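Local coordinates for protein MymaA.19257.a.B3 (Mycobacterium marinum, PDB 6Q10) that is of unknown function, being the soluble LytR_C-family domain of a secreted or membrane-anchored mycobacterial protein that may act at the cell envelope, at residues Ser38-Gly41 / Gly42-Ala45; Gly49-Asp53 / Leu54-Gln58; Pro141-Pro144 / Thr145-Ala148. All blocks are in the same frame, centred on the assembly; numbering follows the deposited sequence. Where two conformers were deposited one is given.

Contact 1 (Ser38-Gly41 / Gly42-Ala45); sequences SGRG and GQAA
The carboxamide of Gln43 and the guanidinium of Arg40 are the flat groups here, and they do not stack: the two side chains run side by side in the same direction with their planes 80° apart. Ser38 meets the amide oxygen in the carbonyl plane: its OG donates to Gln43 OE1 over 2.8 Å, with a C=O...donor angle of 159°. At the other end of the same amide, NE2 donates to the carbonyl of Phe118, so both polar atoms of this buried group are used and its flip is fixed. From Arg40 only aliphatic carbon reaches the amide, CD standing 3.8 Å from Gln43 OE1, while NH2 of the guanidinium goes on to the carbonyl of Thr116.

Gln43 reaches back to Ser38 because CG is anti to the backbone N (chi1 -167°) and the chain beyond it is extended. Ser38 OG, donating to the amide, also accepts from Arg40 N at 3.0 Å, which closes an ST turn. A type II beta turn follows from Arg40 to Gln43, tied by Gln43 N to Arg40 O at 3.1 Å; Gly42, with positive phi, takes its third position and is also the N-cap residue of helix 43-54. Asn36, at the end of strand 32-36, accepts from the backbone N of Ser38 and Gly39, and Ala44 rests on this strand. The glycine-rich connection is thus a compact strand-turn-helix link.

One hydroxyl therefore serves as both acceptor and donor, joining the first turn of the loop to the side chain of the first helical residue. Neutral groups do this work, so the direct link between Ser38 and Gln43 should depend little on pH.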
loop_
_atom_site.group_PDB
_atom_site.type_symbol
_atom_site.label_atom_id
_atom_site.label_comp_id
_atom_site.label_asym_id
_atom_site.label_seq_id
_atom_site.Cartn_x
_atom_site.Cartn_y
_atom_site.Cartn_z
ATOM N N SER A 38 2.783 13.951 5.059
ATOM C CA SER A 38 2.499 13.938 6.487
ATOM C C SER A 38 3.109 15.109 7.225
ATOM O O SER A 38 2.650 15.439 8.320
ATOM C CB SER A 38 3.044 12.655 7.123
ATOM O OG SER A 38 4.472 12.720 7.139
ATOM N N GLY A 39 4.154 15.705 6.678
ATOM C CA GLY A 39 4.857 16.750 7.381
ATOM C C GLY A 39 5.854 16.250 8.398
ATOM O O GLY A 39 6.472 17.067 9.082
ATOM N N ARG A 40 6.047 14.936 8.494
ATOM C CA ARG A 40 6.987 14.343 9.442
ATOM C C ARG A 40 8.266 14.003 8.692
ATOM O O ARG A 40 8.262 13.113 7.832
ATOM C CB ARG A 40 6.374 13.111 10.098
ATOM C CG ARG A 40 5.216 13.483 10.982
ATOM C CD ARG A 40 4.379 12.289 11.392
ATOM N NE ARG A 40 2.989 12.703 11.563
ATOM C CZ ARG A 40 2.556 13.462 12.566
ATOM N NH1 ARG A 40 3.403 13.885 13.500
ATOM N NH2 ARG A 40 1.275 13.800 12.640
ATOM N N GLY A 41 9.347 14.706 9.027
ATOM C CA GLY A 41 10.575 14.565 8.266
ATOM C C GLY A 41 11.085 13.134 8.286
ATOM O O GLY A 41 11.040 12.447 9.311
ATOM N N GLY A 42 11.551 12.680 7.127
ATOM C CA GLY A 42 12.105 11.351 6.985
ATOM C C GLY A 42 11.100 10.221 7.021
ATOM O O GLY A 42 11.499 9.055 6.893
ATOM N N GLN A 43 9.801 10.505 7.149
ATOM C CA GLN A 43 8.861 9.400 7.310
ATOM C C GLN A 43 8.757 8.539 6.058
ATOM O O GLN A 43 8.605 7.314 6.163
ATOM C CB GLN A 43 7.479 9.893 7.696
ATOM C CG GLN A 43 6.629 8.732 8.169
ATOM C CD GLN A 43 5.302 9.177 8.702
ATOM O OE1 GLN A 43 4.750 10.181 8.251
ATOM N NE2 GLN A 43 4.773 8.432 9.661
ATOM N N ALA A 44 8.789 9.137 4.869
ATOM C CA ALA A 44 8.713 8.300 3.674
ATOM C C ALA A 44 9.921 7.382 3.571
ATOM O O ALA A 44 9.774 6.217 3.191
ATOM C CB ALA A 44 8.563 9.137 2.400
ATOM N N ALA A 45 11.111 7.876 3.905
ATOM C CA ALA A 45 12.293 7.024 3.870
ATOM C C ALA A 45 12.183 5.897 4.890
ATOM O O ALA A 45 12.591 4.761 4.610
ATOM C CB ALA A 45 13.555 7.858 4.119
#

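Contact 2 (Gly49-Asp53 / Leu54-Gln58)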
loop_
_atom_site.group_PDB
_atom_site.type_symbol
_atom_site.label_atom_id
_atom_site.label_comp_id
_atom_site.label_asym_id
_atom_site.label_seq_id
_atom_site.Cartn_x
_atom_site.Cartn_y
_atom_site.Cartn_z
ATOM N N GLY A 49 12.002 1.928 3.875
ATOM C CA GLY A 49 12.904 0.937 4.457
ATOM C C GLY A 49 12.154 -0.197 5.125
ATOM O O GLY A 49 12.543 -1.364 5.010
ATOM N N ALA A 50 11.053 0.123 5.820
ATOM C CA ALA A 50 10.265 -0.927 6.471
ATOM C C ALA A 50 9.643 -1.871 5.447
ATOM O O ALA A 50 9.589 -3.091 5.673
ATOM C CB ALA A 50 9.177 -0.301 7.346
ATOM N N LEU A 51 9.176 -1.326 4.322
ATOM C CA LEU A 51 8.661 -2.150 3.222
ATOM C C LEU A 51 9.755 -3.041 2.640
ATOM O O LEU A 51 9.534 -4.230 2.373
ATOM C CB LEU A 51 8.077 -1.259 2.127
ATOM C CG LEU A 51 6.770 -0.549 2.487
ATOM C CD1 LEU A 51 6.466 0.417 1.379
ATOM C CD2 LEU A 51 5.610 -1.578 2.599
ATOM N N LYS A 52 10.936 -2.471 2.397
ATOM C CA LYS A 52 12.050 -3.291 1.922
ATOM C C LYS A 52 12.325 -4.444 2.877
ATOM O O LYS A 52 12.534 -5.585 2.443
ATOM C CB LYS A 52 13.300 -2.423 1.747
ATOM C CG LYS A 52 14.428 -3.161 1.027
ATOM C CD LYS A 52 15.649 -2.281 0.865
ATOM C CE LYS A 52 16.787 -3.031 0.187
ATOM N NZ LYS A 52 17.775 -2.064 -0.366
ATOM N N ASP A 53 12.297 -4.176 4.185
ATOM C CA ASP A 53 12.575 -5.227 5.160
ATOM C C ASP A 53 11.549 -6.352 5.102
ATOM O O ASP A 53 11.884 -7.503 5.423
ATOM C CB ASP A 53 12.617 -4.638 6.569
ATOM C CG ASP A 53 13.817 -3.751 6.788
ATOM O OD1 ASP A 53 14.765 -3.847 5.982
ATOM O OD2 ASP A 53 13.820 -2.984 7.772
ATOM N N LEU A 54 10.304 -6.041 4.715
ATOM C CA LEU A 54 9.258 -7.046 4.558
ATOM C C LEU A 54 9.395 -7.849 3.277
ATOM O O LEU A 54 8.713 -8.867 3.119
ATOM C CB LEU A 54 7.868 -6.393 4.564
ATOM C CG LEU A 54 7.428 -5.721 5.854
ATOM C CD1 LEU A 54 6.187 -4.944 5.531
ATOM C CD2 LEU A 54 7.180 -6.746 6.955
ATOM N N GLY A 55 10.230 -7.416 2.346
ATOM C CA GLY A 55 10.393 -8.140 1.109
ATOM C C GLY A 55 9.945 -7.403 -0.130
ATOM O O GLY A 55 10.080 -7.966 -1.222
ATOM N N PHE A 56 9.409 -6.181 -0.013
ATOM C CA PHE A 56 9.077 -5.392 -1.199
ATOM C C PHE A 56 10.363 -4.978 -1.894
ATOM O O PHE A 56 11.318 -4.579 -1.239
ATOM C CB PHE A 56 8.288 -4.132 -0.839
ATOM C CG PHE A 56 6.854 -4.382 -0.419
ATOM C CD1 PHE A 56 6.559 -4.801 0.881
ATOM C CD2 PHE A 56 5.802 -4.142 -1.304
ATOM C CE1 PHE A 56 5.222 -5.007 1.265
ATOM C CE2 PHE A 56 4.473 -4.355 -0.898
ATOM C CZ PHE A 56 4.202 -4.761 0.378
ATOM N N THR A 57 10.387 -5.078 -3.221
ATOM C CA THR A 57 11.484 -4.494 -3.979
ATOM C C THR A 57 11.691 -3.069 -3.510
ATOM O O THR A 57 10.722 -2.340 -3.312
ATOM C CB THR A 57 11.164 -4.532 -5.465
ATOM O OG1 THR A 57 10.939 -5.897 -5.832
ATOM C CG2 THR A 57 12.329 -3.979 -6.266
ATOM N N GLN A 58 12.955 -2.695 -3.294
ATOM C CA GLN A 58 13.272 -1.436 -2.630
ATOM C C GLN A 58 12.380 -0.291 -3.097
ATOM O O GLN A 58 12.483 0.145 -4.250
ATOM C CB GLN A 58 14.731 -1.059 -2.862
ATOM C CG GLN A 58 15.065 0.379 -2.465
ATOM C CD GLN A 58 15.292 0.546 -0.976
ATOM O OE1 GLN A 58 16.396 0.309 -0.483
ATOM N NE2 GLN A 58 14.260 0.980 -0.254
HETATM O O HOH W 1 13.383 -6.321 -0.462
#
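A Schellman motif ends helix 43-54, and Gly55 is the residue that leaves helical geometry, with phi 115°. Phe56 N donates to Leu51 O at 3.1 Å and Gly55 N to Lys52 O at 2.9 Å. The apolar partner of this turn is the Phe56 ring: Leu51 CD2 lies over one face, 4.0 Å from the ring centroid and displaced toward the rim, a CH-pi contact. Val91 and Ala90 of helix 85-94 also touch the ring, while Leu51 reaches Val32 and Val34, so the apolar side of the turn meets both strand 32-36 and helix 85-94 before the chain enters edge strand 60-63. On the outer side Lys52 CA points its hydrogen almost straight at Phe56 O (176° at H), and a water donates to both Lys52 O and Phe56 O. The lysine side chain itself is extended, CG anti to the backbone N (chi1 -170°), and crosses the bent Gln58 side chain. In the conformer given for Gln58, one of two, Lys52 NZ donates to Gln58 OE1 at 2.7 Å from above the carbonyl plane, a pairing that remains tentative.

Contact 3 (Pro141-Pro144 / Thr145-Ala148); sequences PPDP and TLIA
Asp143 lays its carboxylate carbon against the branch of Leu146, CG to CG 3.9 Å, the two side chains passing at an angle. The carboxylate has swung toward the helix because CG is anti to the backbone N (chi1 -173°), which brings OD2 within bonding distance of the backbone N of Thr145 and Leu146. Thr145 N donates to OD2 at 3.0 Å, though at a bent 129°, and Leu146 N reaches the same oxygen from 3.5 Å; both bonds are weak. A water supplies a further partner, donating to Asp143 OD2 at 2.6 Å and also bonded to Thr145 OG1. The Asp143 and Thr145 side chains lie alongside each other, pointing the same way, and the water spans them.

This is the N-cap of the last helix, 144-153. Asp143 is the cap residue, its negative charge set at the positive end of the helix dipole, where the carboxylate is probably stabilised. Pro144 follows at the first helical position, which suits proline, since no bond within the helix is expected from its nitrogen. The regular helical bonds begin at once: Ile147 N donates to Asp143 O at 3.1 Å and Ala148 N to Pro144 O at 2.9 Å.

On the inner side Ile147 CG1 lies 3.4 Å from Asp143 O, and its CD1 meets Pro142 CB at 3.9 Å, the N'-to-N4 pairing of a hydrophobic staple. Pro142 in turn rests on Ser133 and Leu134, and Ile147 touches Val130 and Pro24. Leu146 packs on Asp126, Ala129 and Val130 of helix 125-132, which docks the start of the final helix against its predecessor.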
loop_
_atom_site.group_PDB
_atom_site.type_symbol
_atom_site.label_atom_id
_atom_site.label_comp_id
_atom_site.label_asym_id
_atom_site.label_seq_id
_atom_site.Cartn_x
_atom_site.Cartn_y
_atom_site.Cartn_z
ATOM N N PRO A 141 -0.884 -20.550 -1.567
ATOM C CA PRO A 141 -1.273 -19.297 -2.213
ATOM C C PRO A 141 -1.887 -18.357 -1.193
ATOM O O PRO A 141 -2.341 -18.815 -0.131
ATOM C CB PRO A 141 -2.305 -19.744 -3.260
ATOM C CG PRO A 141 -2.891 -20.990 -2.690
ATOM C CD PRO A 141 -1.770 -21.670 -1.954
ATOM N N PRO A 142 -1.920 -17.046 -1.460
ATOM C CA PRO A 142 -2.413 -16.112 -0.445
ATOM C C PRO A 142 -3.827 -16.480 -0.038
ATOM O O PRO A 142 -4.688 -16.736 -0.881
ATOM C CB PRO A 142 -2.344 -14.733 -1.142
ATOM C CG PRO A 142 -2.055 -15.028 -2.593
ATOM C CD PRO A 142 -1.389 -16.349 -2.643
ATOM N N ASP A 143 -4.034 -16.578 1.265
ATOM C CA ASP A 143 -5.281 -17.105 1.812
ATOM C C ASP A 143 -6.384 -16.065 1.649
ATOM O O ASP A 143 -6.351 -15.019 2.302
ATOM C CB ASP A 143 -5.049 -17.466 3.280
ATOM C CG ASP A 143 -6.213 -18.175 3.903
ATOM O OD1 ASP A 143 -5.963 -19.038 4.762
ATOM O OD2 ASP A 143 -7.362 -17.919 3.495
ATOM N N PRO A 144 -7.382 -16.316 0.804
ATOM C CA PRO A 144 -8.416 -15.297 0.572
ATOM C C PRO A 144 -9.274 -15.008 1.787
ATOM O O PRO A 144 -9.780 -13.885 1.911
ATOM C CB PRO A 144 -9.246 -15.901 -0.570
ATOM C CG PRO A 144 -9.037 -17.362 -0.422
ATOM C CD PRO A 144 -7.601 -17.515 -0.014
ATOM N N THR A 145 -9.471 -15.984 2.675
ATOM C CA THR A 145 -10.233 -15.727 3.897
ATOM C C THR A 145 -9.514 -14.748 4.814
ATOM O O THR A 145 -10.152 -13.894 5.442
ATOM C CB THR A 145 -10.489 -17.032 4.661
ATOM O OG1 THR A 145 -11.192 -17.953 3.827
ATOM C CG2 THR A 145 -11.299 -16.761 5.929
ATOM N N LEU A 146 -8.197 -14.903 4.972
ATOM C CA LEU A 146 -7.462 -13.950 5.785
ATOM C C LEU A 146 -7.463 -12.587 5.139
ATOM O O LEU A 146 -7.566 -11.577 5.833
ATOM C CB LEU A 146 -6.016 -14.399 6.012
ATOM C CG LEU A 146 -5.810 -15.659 6.817
ATOM C CD1 LEU A 146 -4.317 -15.825 6.985
ATOM C CD2 LEU A 146 -6.506 -15.582 8.154
ATOM N N ILE A 147 -7.271 -12.521 3.813
ATOM C CA ILE A 147 -7.280 -11.215 3.160
ATOM C C ILE A 147 -8.607 -10.519 3.409
ATOM O O ILE A 147 -8.659 -9.322 3.763
ATOM C CB ILE A 147 -6.995 -11.366 1.657
ATOM C CG1 ILE A 147 -5.558 -11.819 1.481
ATOM C CG2 ILE A 147 -7.254 -10.041 0.940
ATOM C CD1 ILE A 147 -5.200 -12.287 0.053
ATOM N N ALA A 148 -9.703 -11.250 3.206
ATOM C CA ALA A 148 -11.021 -10.686 3.455
ATOM C C ALA A 148 -11.166 -10.246 4.902
ATOM O O ALA A 148 -11.667 -9.147 5.162
ATOM C CB ALA A 148 -12.102 -11.697 3.082
HETATM O O HOH W 2 -9.164 -19.799 3.541
#

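How the contacts relate
Along the chain the three come in series. Contacts 1 and 2 mark the two ends of helix 43-54: residues 38-45 lead into it from strand 32-36, and residues 49-58 take the chain out toward strand 60-63, their centres about 17 Å apart. Since these two strands are parallel neighbours, the pair frames a beta-alpha-beta crossover at one border of the mixed beta-sheet, inside the LytR_C domain. Contact 3 starts the last helix, 144-153, about 31 Å centre to centre from contact 1, on the opposite side of the chain's centre, and about 21 Å from contact 2. All three therefore deal with helix ends, two on one helix and one on another.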